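Oxidoreductase (Listeria innocua, PDB 3E18) binds NAD in a Rossmann-fold domain and is probably a dehydrogenase of the GFO/IDH/MocA family, its substrate being unknown. Local coordinates at residues R125-D130 with P305-N310; L132-M137 with P237-K242; L175-H180 with H251-S256; F202-G205 with D209-F212. All coordinates share one frame; numbering follows the deposited sequence.

Contact 1. Residues R125-D130 with P305-N310; sequences RRWDED and PSFYNN
Trp-127 reaches across to the start of helix 307-315, hydrogen-bonds through NE1 and packs through its six-membered ring. The hydrogen bond runs from NE1 to the carbonyl O of Pro-305, 3.1 Å long and bent, with an angle of 145° at the hydrogen. The oxygen lies slightly out of the indole plane, and the donor in turn sits well off the plane of the carbonyl.

Apolar packing falls to the six-membered ring. Phe-307 CB stands over one of its faces in a CH-pi contact, 4.1 Å from the ring centroid, and the backbone N of Phe-307 lies over the same indole nearer its rim. Phe-307 CG is anti to its own backbone N (chi1 174°), which carries the phenyl ring away from the indole; Trp-127 CH2 therefore meets that ring at its edge, 3.9 Å from CD1. The two side chains cross at about a right angle.

This joins the 3-10 turn that follows the last strand of the Rossmann sheet, 119-122, to a helix lying against that sheet, where Phe-307 packs on Met-120 and meets His-122 edge-to-face.

Each segment also has a polar bond of its own. Ser-306 is the N-cap of the helix, its OG accepting from Asn-309 N at 3.2 Å. Arg-125 NH1 forms a salt bridge with Asp-128 OD2 at 2.8 Å; this oxygen lies nearly in the guanidinium plane and uses its syn lone pair.

Contact 2. Residues L132-M137 with P237-K242; sequences LIIKEM and PRWYVK
Ile-134 presses its CG1 onto the indole of Trp-239, and this is the tight part of the contact. CG1 stands over the five-membered ring in a CH-pi arrangement, 3.6 Å from its centroid and only 17° off the ring normal, with Trp-239 CD2 the nearest atom at 3.5 Å. With CG1 anti to the carbonyl carbon (chi1 -55°) and the chain folded again at chi2, CD1 swings back over the root of the indole, 3.8 Å from Trp-239 CB. The opposite face of the indole carries Arg-238 NH1, so the ring is sandwiched between an aliphatic branch and a guanidinium group. Its rotation is further fixed at the edge, where NE1 is hydrogen-bonded to Asp-130, one turn earlier on the same helix as Ile-134.

Further along, the packing is looser. Ile-134 CD1 comes to 4.2 Å from Val-241 CG1, while Met-137, bent at its last torsion, brings only CE to Val-241 CG2, at 4.0 Å. Met-146 packs on both Met-137 and Val-241. On the strand's other face, Tyr-240 OH hydrogen-bonds Ile-234 O of the second subunit.

Segment 132-137 runs at 7° to strand 239-242, laying helix 129-140 on one face of the large mixed sheet of the C-terminal domain; where the strand begins, Arg-238 and Trp-239 are set against the single residue Ile-250, a classic beta bulge.

Contact 3. Residues L175-H180 with H251-S256; sequences LDWGVH and HDWDLS. With NAD (nicotinamide-adenine-dinucleotide), chain E.
Trp-177 and Trp-253 meet through the far corners of their six-membered rings, CH2 to CH2 at 3.8 Å, and these two residues make the whole direct contact between the segments. The side chains come from opposite directions. Their ring planes are inclined by 30° and slid so far apart, with centroids separated by 5.9 Å, that there is hardly any overlap; the pair amounts to a touch of ring corners rather than a full stack. No hydrogen bond joins the segments.

The next shell holds Arg-125, which packs on Trp-177, Asp-130, which touches Trp-253, and His-180, one turn along helix 173-188. The imidazole of His-180 touches both indole and cofactor along its CD2-NE2 side: CD2 lies over a face of the Trp-177 indole, out toward the rim, while the neighbouring NE2 makes a close approach of 3.4 Å to NAD O7N, the carboxamide oxygen, and a weak hydrogen bond to a glycerol. The helix here has a wider, pi-type turn at 175-178 and lines the NAD pocket at the junction of the Rossmann and C-terminal domains. From the same turn Asp-176 forms a salt bridge with Lys-96, whose carbonyl accepts a hydrogen bond from NAD.

Farther out, Trp-253 projects from the loop between strands 246-250 and 257-262, at the second position of a type I beta turn closed by Leu-255 N to Asp-252 O, 3.1 Å. Asp-254 OD1 accepts from Ser-256 N, an Asx turn, in a nearly straight bond (171°) that reaches it from above the carboxylate plane.

Contact 4. Residues F202-G205 with D209-F212; sequences FALG and DDGF
Asp-210 pushes its carboxylate into the turn formed by residues 202-205. Starting at CB, the side chain first meets Leu-204, whose CD1 lies 3.9 Å away and whose CG is only slightly farther. CG of Asp-210 sits between its own backbone N and carbonyl carbon (chi1 57°), which directs the carboxylate at the backbone of the turn. At the tip, OD2 accepts a hydrogen bond from Leu-204 N, 2.8 Å and close to straight at 165°, the donor standing some 40° above the carboxylate plane. Ala-203 N is almost as close to OD2, at 2.9 Å, but its angle is too poor for a hydrogen bond; it bonds weakly to Ser-201 OG. Leu-204 CB also lies against OD2 at 3.5 Å. The other oxygen, OD1, is hydrogen-bonded to the hydroxyl of Ser-201, just before the turn, so the carboxylate is held through both of its oxygens.

The segments belong to the connection between antiparallel strands 193-201 and 211-218, neighbours in the large sheet of the C-terminal domain. Residues 202-205 make a type I beta turn closed by Gly-205 N to Phe-202 O, 3.1 Å, with Gly-205 at positive phi.

A second touch, of a ring on backbone, comes from Phe-202. Although its CB starts away from the other segment, the ring folds back until CE1 is 3.4 Å from Asp-209 N, approaching obliquely. The carboxylate of Asp-209 leads elsewhere, with OD2 accepting from Val-174 N at the start of helix 173-188. Ala-203 also makes a backbone hydrogen bond to the second subunit and packs on its Phe-147, and Leu-204 on its Pro-287.

Contacts 1, 2 and 3 adjoin one another, their centres 11 to 17 Å apart; contact 4 lies 18 Å from contact 3 and 30 Å from contact 1, again between centres. Contacts 1 and 2 share helix 129-140, and Asp-130 ties them by pairing with Arg-238. Arg-125 packs on His-180 of contact 3, and Gly-178 touches Phe-212 of contact 4. Along the chain, contact 1 closes a loop that encloses the other three; contacts 2 and 3 alternate, and contact 4 nests inside both. Contact 1 joins the Rossmann part to helix 129-140, which lies on the C-terminal sheet, and contact 3 holds the NAD-pocket residue His-180, while contacts 2 and 4 reach that same sheet and the second subunit.

Contact 1. Residues R125-D130 with P305-N310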
# COMPACT_ATOMS: atom_id res chain seq x y z
N ARG A 125 -20.38 10.47 6.63
CA ARG A 125 -19.85 9.12 6.36
C ARG A 125 -19.34 8.39 7.60
O ARG A 125 -18.94 7.22 7.52
CB ARG A 125 -18.86 9.14 5.19
CG ARG A 125 -19.58 9.47 3.87
CD ARG A 125 -18.82 9.00 2.66
NE ARG A 125 -19.60 9.19 1.43
CZ ARG A 125 -20.34 8.26 0.83
NH1 ARG A 125 -20.44 7.03 1.31
NH2 ARG A 125 -20.97 8.57 -0.29
N ARG A 126 -19.40 9.05 8.75
CA ARG A 126 -19.20 8.37 10.03
C ARG A 126 -20.32 7.37 10.29
O ARG A 126 -20.14 6.43 11.06
CB ARG A 126 -19.15 9.36 11.17
CG ARG A 126 -17.94 10.23 11.19
CD ARG A 126 -17.91 11.02 12.47
NE ARG A 126 -16.88 12.04 12.42
CZ ARG A 126 -16.45 12.69 13.50
NH1 ARG A 126 -16.99 12.43 14.67
NH2 ARG A 126 -15.51 13.63 13.40
N TRP A 127 -21.46 7.55 9.62
CA TRP A 127 -22.60 6.65 9.73
C TRP A 127 -22.61 5.54 8.66
O TRP A 127 -23.52 4.72 8.62
CB TRP A 127 -23.91 7.45 9.69
CG TRP A 127 -24.26 8.17 11.00
CD1 TRP A 127 -25.14 7.75 11.96
CD2 TRP A 127 -23.74 9.43 11.46
NE1 TRP A 127 -25.20 8.66 12.99
CE2 TRP A 127 -24.36 9.70 12.71
CE3 TRP A 127 -22.82 10.36 10.95
CZ2 TRP A 127 -24.08 10.86 13.46
CZ3 TRP A 127 -22.54 11.53 11.70
CH2 TRP A 127 -23.17 11.76 12.94
N ASP A 128 -21.60 5.53 7.78
CA ASP A 128 -21.49 4.52 6.72
C ASP A 128 -21.42 3.12 7.31
O ASP A 128 -20.66 2.87 8.25
CB ASP A 128 -20.28 4.79 5.83
CG ASP A 128 -20.58 5.73 4.66
OD1 ASP A 128 -21.70 6.28 4.58
OD2 ASP A 128 -19.68 5.91 3.81
N GLU A 129 -22.23 2.21 6.79
CA GLU A 129 -22.35 0.84 7.32
C GLU A 129 -21.04 0.04 7.27
O GLU A 129 -20.65 -0.60 8.26
CB GLU A 129 -23.46 0.09 6.55
CG GLU A 129 -24.08 -1.04 7.35
CD GLU A 129 -25.31 -1.66 6.69
OE1 GLU A 129 -25.93 -1.02 5.79
OE2 GLU A 129 -25.66 -2.80 7.07
N ASP A 130 -20.33 0.12 6.14
CA ASP A 130 -19.01 -0.49 6.01
C ASP A 130 -18.03 -0.00 7.09
O ASP A 130 -17.30 -0.80 7.68
CB ASP A 130 -18.42 -0.22 4.63
CG ASP A 130 -18.28 1.25 4.34
OD1 ASP A 130 -19.29 1.98 4.33
OD2 ASP A 130 -17.14 1.68 4.08
N PRO A 305 -27.92 9.12 17.71
CA PRO A 305 -28.93 9.12 16.65
C PRO A 305 -28.33 9.57 15.33
O PRO A 305 -27.10 9.67 15.23
CB PRO A 305 -29.95 10.14 17.15
CG PRO A 305 -29.15 11.12 17.92
CD PRO A 305 -28.00 10.35 18.53
N SER A 306 -29.17 9.84 14.34
CA SER A 306 -28.75 10.38 13.06
C SER A 306 -28.03 11.71 13.26
O SER A 306 -28.14 12.33 14.33
CB SER A 306 -29.96 10.56 12.13
OG SER A 306 -30.73 11.72 12.49
N PHE A 307 -27.28 12.15 12.25
CA PHE A 307 -26.57 13.43 12.30
C PHE A 307 -27.51 14.59 12.69
O PHE A 307 -27.25 15.33 13.63
CB PHE A 307 -25.88 13.72 10.96
CG PHE A 307 -25.26 15.08 10.90
CD1 PHE A 307 -23.96 15.27 11.37
CD2 PHE A 307 -25.97 16.18 10.40
CE1 PHE A 307 -23.39 16.53 11.32
CE2 PHE A 307 -25.40 17.44 10.36
CZ PHE A 307 -24.11 17.62 10.81
N TYR A 308 -28.61 14.73 11.96
CA TYR A 308 -29.51 15.85 12.18
C TYR A 308 -30.29 15.79 13.48
O TYR A 308 -30.61 16.83 14.04
CB TYR A 308 -30.45 16.02 10.98
CG TYR A 308 -29.92 16.95 9.92
CD1 TYR A 308 -29.63 16.48 8.64
CD2 TYR A 308 -29.72 18.31 10.19
CE1 TYR A 308 -29.16 17.34 7.66
CE2 TYR A 308 -29.25 19.17 9.22
CZ TYR A 308 -28.98 18.68 7.95
OH TYR A 308 -28.51 19.53 6.98
N ASN A 309 -30.56 14.58 14.00
CA ASN A 309 -31.19 14.46 15.31
C ASN A 309 -30.20 14.79 16.40
O ASN A 309 -30.56 15.37 17.43
CB ASN A 309 -31.80 13.08 15.54
CG ASN A 309 -33.14 12.91 14.84
OD1 ASN A 309 -33.88 13.87 14.67
ND2 ASN A 309 -33.44 11.69 14.43
N ASN A 310 -28.95 14.43 16.17
CA ASN A 310 -27.90 14.83 17.09
C ASN A 310 -27.68 16.36 17.13
O ASN A 310 -27.47 16.93 18.19
CB ASN A 310 -26.59 14.13 16.76
CG ASN A 310 -25.47 14.56 17.67
OD1 ASN A 310 -24.44 15.05 17.23
ND2 ASN A 310 -25.70 14.43 18.96

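Contact 2. Residues L132-M137 with P237-K242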
# COMPACT_ATOMS: atom_id res chain seq x y z
N LEU A 132 -18.88 1.30 10.03
CA LEU A 132 -19.37 0.86 11.33
C LEU A 132 -19.08 -0.62 11.62
O LEU A 132 -18.89 -1.01 12.78
CB LEU A 132 -20.85 1.22 11.52
CG LEU A 132 -21.14 2.73 11.62
CD1 LEU A 132 -22.64 3.00 11.73
CD2 LEU A 132 -20.40 3.40 12.78
N ILE A 133 -19.02 -1.43 10.56
CA ILE A 133 -18.47 -2.81 10.66
C ILE A 133 -17.02 -2.80 11.16
O ILE A 133 -16.69 -3.54 12.09
CB ILE A 133 -18.60 -3.59 9.33
CG1 ILE A 133 -20.08 -3.85 9.02
CG2 ILE A 133 -17.85 -4.92 9.37
CD1 ILE A 133 -20.34 -4.33 7.61
N ILE A 134 -16.17 -1.95 10.58
CA ILE A 134 -14.78 -1.81 11.03
C ILE A 134 -14.70 -1.32 12.48
O ILE A 134 -13.86 -1.78 13.28
CB ILE A 134 -13.95 -0.87 10.08
CG1 ILE A 134 -14.04 -1.36 8.62
CG2 ILE A 134 -12.50 -0.79 10.49
CD1 ILE A 134 -13.43 -2.75 8.37
N LYS A 135 -15.57 -0.37 12.82
CA LYS A 135 -15.67 0.16 14.17
C LYS A 135 -16.08 -0.94 15.14
O LYS A 135 -15.52 -1.05 16.23
CB LYS A 135 -16.66 1.32 14.22
CG LYS A 135 -16.72 2.05 15.55
CD LYS A 135 -17.46 3.37 15.38
CE LYS A 135 -17.16 4.33 16.52
NZ LYS A 135 -17.94 3.97 17.73
N GLU A 136 -17.04 -1.76 14.74
CA GLU A 136 -17.40 -2.94 15.56
C GLU A 136 -16.19 -3.88 15.78
O GLU A 136 -15.88 -4.24 16.93
CB GLU A 136 -18.58 -3.70 14.94
CG GLU A 136 -19.03 -4.97 15.71
CD GLU A 136 -19.77 -4.70 17.02
OE1 GLU A 136 -20.03 -3.52 17.35
OE2 GLU A 136 -20.10 -5.68 17.73
N MET A 137 -15.50 -4.22 14.69
CA MET A 137 -14.31 -5.08 14.76
C MET A 137 -13.24 -4.47 15.66
O MET A 137 -12.64 -5.17 16.47
CB MET A 137 -13.73 -5.38 13.37
CG MET A 137 -14.68 -6.14 12.46
SD MET A 137 -14.10 -6.27 10.77
CE MET A 137 -12.59 -7.20 10.99
N PRO A 237 -10.03 -3.63 -2.61
CA PRO A 237 -11.10 -3.58 -1.59
C PRO A 237 -11.30 -2.23 -0.88
O PRO A 237 -10.33 -1.47 -0.69
CB PRO A 237 -10.65 -4.62 -0.54
CG PRO A 237 -9.26 -4.93 -0.86
CD PRO A 237 -9.09 -4.73 -2.33
N ARG A 238 -12.54 -1.99 -0.48
CA ARG A 238 -12.89 -0.82 0.32
C ARG A 238 -12.10 -0.81 1.64
O ARG A 238 -11.55 0.21 2.01
CB ARG A 238 -14.41 -0.77 0.54
CG ARG A 238 -14.92 0.34 1.44
CD ARG A 238 -14.79 1.74 0.85
NE ARG A 238 -15.10 2.74 1.87
CZ ARG A 238 -14.23 3.23 2.76
NH1 ARG A 238 -12.95 2.87 2.75
NH2 ARG A 238 -14.65 4.12 3.63
N TRP A 239 -12.04 -1.96 2.31
CA TRP A 239 -11.32 -2.06 3.61
C TRP A 239 -10.43 -3.30 3.62
O TRP A 239 -10.81 -4.34 3.11
CB TRP A 239 -12.32 -2.17 4.75
CG TRP A 239 -13.06 -0.87 5.07
CD1 TRP A 239 -14.32 -0.52 4.66
CD2 TRP A 239 -12.57 0.21 5.86
NE1 TRP A 239 -14.65 0.73 5.15
CE2 TRP A 239 -13.59 1.19 5.89
CE3 TRP A 239 -11.38 0.43 6.56
CZ2 TRP A 239 -13.45 2.39 6.59
CZ3 TRP A 239 -11.23 1.62 7.25
CH2 TRP A 239 -12.25 2.59 7.26
N TYR A 240 -9.23 -3.17 4.18
CA TYR A 240 -8.37 -4.32 4.40
C TYR A 240 -7.69 -4.01 5.72
O TYR A 240 -6.96 -3.03 5.83
CB TYR A 240 -7.35 -4.49 3.27
CG TYR A 240 -6.36 -5.64 3.47
CD1 TYR A 240 -6.71 -6.97 3.18
CD2 TYR A 240 -5.07 -5.40 3.95
CE1 TYR A 240 -5.80 -8.02 3.37
CE2 TYR A 240 -4.15 -6.44 4.13
CZ TYR A 240 -4.53 -7.75 3.85
OH TYR A 240 -3.61 -8.76 4.03
N VAL A 241 -7.96 -4.83 6.72
CA VAL A 241 -7.53 -4.50 8.09
C VAL A 241 -6.79 -5.66 8.73
O VAL A 241 -7.13 -6.80 8.52
CB VAL A 241 -8.72 -4.02 8.98
CG1 VAL A 241 -9.27 -2.65 8.49
CG2 VAL A 241 -9.86 -5.06 9.02
N LYS A 242 -5.78 -5.36 9.55
CA LYS A 242 -4.94 -6.38 10.12
C LYS A 242 -4.87 -6.20 11.61
O LYS A 242 -4.75 -5.08 12.09
CB LYS A 242 -3.51 -6.28 9.56
CG LYS A 242 -3.37 -6.61 8.07
CD LYS A 242 -1.90 -6.50 7.62
CE LYS A 242 -1.09 -7.72 8.07
NZ LYS A 242 0.36 -7.41 7.99

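Contact 3. Residues L175-H180 with H251-S256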
# COMPACT_ATOMS: atom_id res chain seq x y z
N LEU A 175 -9.53 16.78 -0.87
CA LEU A 175 -10.56 17.62 -0.27
C LEU A 175 -11.99 17.06 -0.45
O LEU A 175 -12.89 17.40 0.30
CB LEU A 175 -10.43 19.05 -0.81
CG LEU A 175 -9.20 19.79 -0.26
CD1 LEU A 175 -8.99 21.14 -0.95
CD2 LEU A 175 -9.35 19.99 1.23
N ASP A 176 -12.16 16.18 -1.42
CA ASP A 176 -13.48 15.63 -1.71
C ASP A 176 -13.71 14.33 -0.92
O ASP A 176 -14.50 14.30 0.01
CB ASP A 176 -13.60 15.39 -3.21
CG ASP A 176 -15.01 15.04 -3.64
OD1 ASP A 176 -15.92 14.96 -2.79
OD2 ASP A 176 -15.21 14.85 -4.86
N TRP A 177 -13.00 13.27 -1.29
CA TRP A 177 -13.18 11.99 -0.63
C TRP A 177 -12.22 11.83 0.55
O TRP A 177 -12.55 11.19 1.55
CB TRP A 177 -12.97 10.86 -1.62
CG TRP A 177 -14.23 10.29 -2.15
CD1 TRP A 177 -14.75 10.47 -3.40
CD2 TRP A 177 -15.15 9.45 -1.44
NE1 TRP A 177 -15.94 9.79 -3.52
CE2 TRP A 177 -16.21 9.15 -2.33
CE3 TRP A 177 -15.18 8.91 -0.15
CZ2 TRP A 177 -17.29 8.34 -1.97
CZ3 TRP A 177 -16.25 8.10 0.21
CH2 TRP A 177 -17.29 7.83 -0.70
N GLY A 178 -11.04 12.40 0.43
CA GLY A 178 -10.02 12.27 1.47
C GLY A 178 -10.52 12.69 2.83
O GLY A 178 -10.28 12.00 3.81
N VAL A 179 -11.22 13.83 2.89
CA VAL A 179 -11.76 14.31 4.15
C VAL A 179 -12.69 13.28 4.81
O VAL A 179 -12.60 13.08 6.00
CB VAL A 179 -12.40 15.73 4.02
CG1 VAL A 179 -13.47 15.73 2.99
CG2 VAL A 179 -12.96 16.24 5.34
N HIS A 180 -13.56 12.62 4.04
CA HIS A 180 -14.40 11.54 4.60
C HIS A 180 -13.57 10.40 5.19
O HIS A 180 -13.84 9.93 6.30
CB HIS A 180 -15.25 10.90 3.52
CG HIS A 180 -16.42 11.72 3.11
ND1 HIS A 180 -17.27 12.31 4.02
CD2 HIS A 180 -16.93 11.99 1.88
CE1 HIS A 180 -18.24 12.92 3.37
NE2 HIS A 180 -18.06 12.74 2.07
N HIS A 251 -15.00 -5.89 0.60
CA HIS A 251 -14.69 -5.67 -0.81
C HIS A 251 -15.22 -4.37 -1.36
O HIS A 251 -14.50 -3.62 -2.03
CB HIS A 251 -15.23 -6.83 -1.65
CG HIS A 251 -14.56 -8.13 -1.36
ND1 HIS A 251 -13.29 -8.43 -1.80
CD2 HIS A 251 -14.98 -9.22 -0.67
CE1 HIS A 251 -12.96 -9.64 -1.40
NE2 HIS A 251 -13.97 -10.14 -0.70
N ASP A 252 -16.48 -4.08 -1.06
CA ASP A 252 -17.25 -3.11 -1.81
C ASP A 252 -18.37 -2.53 -0.92
O ASP A 252 -18.54 -2.96 0.23
CB ASP A 252 -17.83 -3.81 -3.05
CG ASP A 252 -18.45 -2.86 -4.04
OD1 ASP A 252 -19.66 -3.05 -4.36
OD2 ASP A 252 -17.76 -1.93 -4.50
N TRP A 253 -19.12 -1.57 -1.46
CA TRP A 253 -20.28 -0.97 -0.81
C TRP A 253 -21.41 -1.96 -0.50
O TRP A 253 -22.24 -1.69 0.37
CB TRP A 253 -20.85 0.19 -1.65
CG TRP A 253 -19.85 1.26 -1.99
CD1 TRP A 253 -19.38 1.59 -3.23
CD2 TRP A 253 -19.20 2.16 -1.07
NE1 TRP A 253 -18.48 2.63 -3.14
CE2 TRP A 253 -18.36 3.00 -1.83
CE3 TRP A 253 -19.26 2.33 0.32
CZ2 TRP A 253 -17.57 3.98 -1.24
CZ3 TRP A 253 -18.48 3.32 0.90
CH2 TRP A 253 -17.65 4.13 0.12
N ASP A 254 -21.44 -3.09 -1.20
CA ASP A 254 -22.42 -4.15 -0.92
C ASP A 254 -22.13 -4.92 0.38
O ASP A 254 -22.91 -5.78 0.78
CB ASP A 254 -22.58 -5.08 -2.13
CG ASP A 254 -21.32 -5.89 -2.45
OD1 ASP A 254 -20.26 -5.70 -1.80
OD2 ASP A 254 -21.40 -6.74 -3.37
N LEU A 255 -20.98 -4.63 1.01
CA LEU A 255 -20.60 -5.19 2.33
C LEU A 255 -20.17 -6.67 2.29
O LEU A 255 -20.14 -7.34 3.33
CB LEU A 255 -21.70 -4.98 3.38
CG LEU A 255 -21.90 -3.66 4.14
CD1 LEU A 255 -21.31 -2.42 3.47
CD2 LEU A 255 -23.36 -3.48 4.46
N SER A 256 -19.86 -7.18 1.10
CA SER A 256 -19.28 -8.52 0.98
C SER A 256 -17.86 -8.53 1.54
O SER A 256 -17.15 -7.54 1.47
CB SER A 256 -19.26 -8.99 -0.47
OG SER A 256 -18.41 -8.19 -1.25
PA NAD E . -22.87 22.07 -6.61
O1A NAD E . -23.70 20.97 -7.16
O2A NAD E . -22.03 22.75 -7.62
O5B NAD E . -23.80 23.13 -5.84
C5B NAD E . -23.30 24.26 -5.17
C4B NAD E . -24.40 25.32 -5.19
O4B NAD E . -24.04 26.44 -4.42
C3B NAD E . -24.66 25.81 -6.61
O3B NAD E . -26.03 25.69 -6.90
C2B NAD E . -24.23 27.26 -6.58
O2B NAD E . -25.00 28.08 -7.42
C1B NAD E . -24.41 27.62 -5.11
N9A NAD E . -23.56 28.74 -4.67
C8A NAD E . -22.28 29.04 -5.07
N7A NAD E . -21.87 30.15 -4.41
C5A NAD E . -22.87 30.56 -3.61
C6A NAD E . -22.99 31.63 -2.73
N6A NAD E . -21.92 32.37 -2.45
N1A NAD E . -24.17 31.81 -2.03
C2A NAD E . -25.23 30.93 -2.19
N3A NAD E . -25.10 29.87 -3.06
C4A NAD E . -23.95 29.69 -3.76
O3 NAD E . -21.93 21.48 -5.43
PN NAD E . -22.27 20.18 -4.57
O1N NAD E . -21.70 18.97 -5.23
O2N NAD E . -23.68 20.19 -4.12
O5D NAD E . -21.32 20.43 -3.26
C5D NAD E . -21.46 21.54 -2.41
C4D NAD E . -20.77 21.26 -1.05
O4D NAD E . -21.23 20.02 -0.54
C3D NAD E . -19.26 21.13 -1.16
O3D NAD E . -18.67 21.62 0.04
C2D NAD E . -19.00 19.64 -1.23
O2D NAD E . -17.76 19.34 -0.64
C1D NAD E . -20.15 19.09 -0.40
N1N NAD E . -20.58 17.70 -0.72
C2N NAD E . -20.58 16.81 0.31
C3N NAD E . -20.97 15.48 0.13
C7N NAD E . -21.17 14.62 1.34
O7N NAD E . -21.35 13.24 1.17
N7N NAD E . -21.19 15.17 2.56
C4N NAD E . -21.39 15.06 -1.14
C5N NAD E . -21.40 15.98 -2.19
C6N NAD E . -21.00 17.30 -1.97

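Contact 4. Residues F202-G205 with D209-F212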
# COMPACT_ATOMS: atom_id res chain seq x y z
N PHE A 202 -1.82 13.13 -10.57
CA PHE A 202 -2.23 14.13 -11.55
C PHE A 202 -2.26 13.49 -12.92
O PHE A 202 -1.87 14.11 -13.92
CB PHE A 202 -1.27 15.31 -11.54
CG PHE A 202 -1.32 16.12 -10.29
CD1 PHE A 202 -2.29 17.10 -10.13
CD2 PHE A 202 -0.38 15.92 -9.28
CE1 PHE A 202 -2.33 17.87 -8.97
CE2 PHE A 202 -0.42 16.68 -8.12
CZ PHE A 202 -1.40 17.66 -7.97
N ALA A 203 -2.73 12.25 -12.96
CA ALA A 203 -2.74 11.44 -14.17
C ALA A 203 -3.78 11.94 -15.18
O ALA A 203 -3.67 11.66 -16.38
CB ALA A 203 -3.00 9.99 -13.82
N LEU A 204 -4.78 12.66 -14.70
CA LEU A 204 -5.77 13.25 -15.59
C LEU A 204 -5.33 14.59 -16.17
O LEU A 204 -5.91 15.07 -17.15
CB LEU A 204 -7.13 13.36 -14.89
CG LEU A 204 -7.83 12.02 -14.64
CD1 LEU A 204 -9.21 12.24 -14.07
CD2 LEU A 204 -7.91 11.18 -15.91
N GLY A 205 -4.31 15.19 -15.57
CA GLY A 205 -3.73 16.43 -16.09
C GLY A 205 -4.39 17.71 -15.60
O GLY A 205 -4.14 18.78 -16.16
N ASP A 209 -5.48 17.39 -7.72
CA ASP A 209 -5.25 15.95 -7.64
C ASP A 209 -6.49 15.13 -7.99
O ASP A 209 -7.60 15.47 -7.58
CB ASP A 209 -4.77 15.58 -6.23
CG ASP A 209 -5.82 15.83 -5.16
OD1 ASP A 209 -6.02 16.99 -4.74
OD2 ASP A 209 -6.46 14.84 -4.72
N ASP A 210 -6.30 14.06 -8.76
CA ASP A 210 -7.41 13.18 -9.12
C ASP A 210 -7.37 11.93 -8.25
O ASP A 210 -8.16 10.99 -8.42
CB ASP A 210 -7.40 12.86 -10.62
CG ASP A 210 -6.09 12.22 -11.09
OD1 ASP A 210 -5.78 11.10 -10.63
OD2 ASP A 210 -5.39 12.82 -11.93
N GLY A 211 -6.43 11.91 -7.32
CA GLY A 211 -6.33 10.81 -6.41
C GLY A 211 -5.12 11.02 -5.53
O GLY A 211 -4.31 11.90 -5.79
N PHE A 212 -4.98 10.18 -4.53
CA PHE A 212 -3.83 10.24 -3.63
C PHE A 212 -3.64 8.94 -2.90
O PHE A 212 -4.52 8.06 -2.93
CB PHE A 212 -3.99 11.38 -2.63
CG PHE A 212 -5.07 11.16 -1.61
CD1 PHE A 212 -4.74 10.71 -0.33
CD2 PHE A 212 -6.40 11.41 -1.91
CE1 PHE A 212 -5.73 10.48 0.62
CE2 PHE A 212 -7.39 11.19 -0.95
CZ PHE A 212 -7.05 10.73 0.31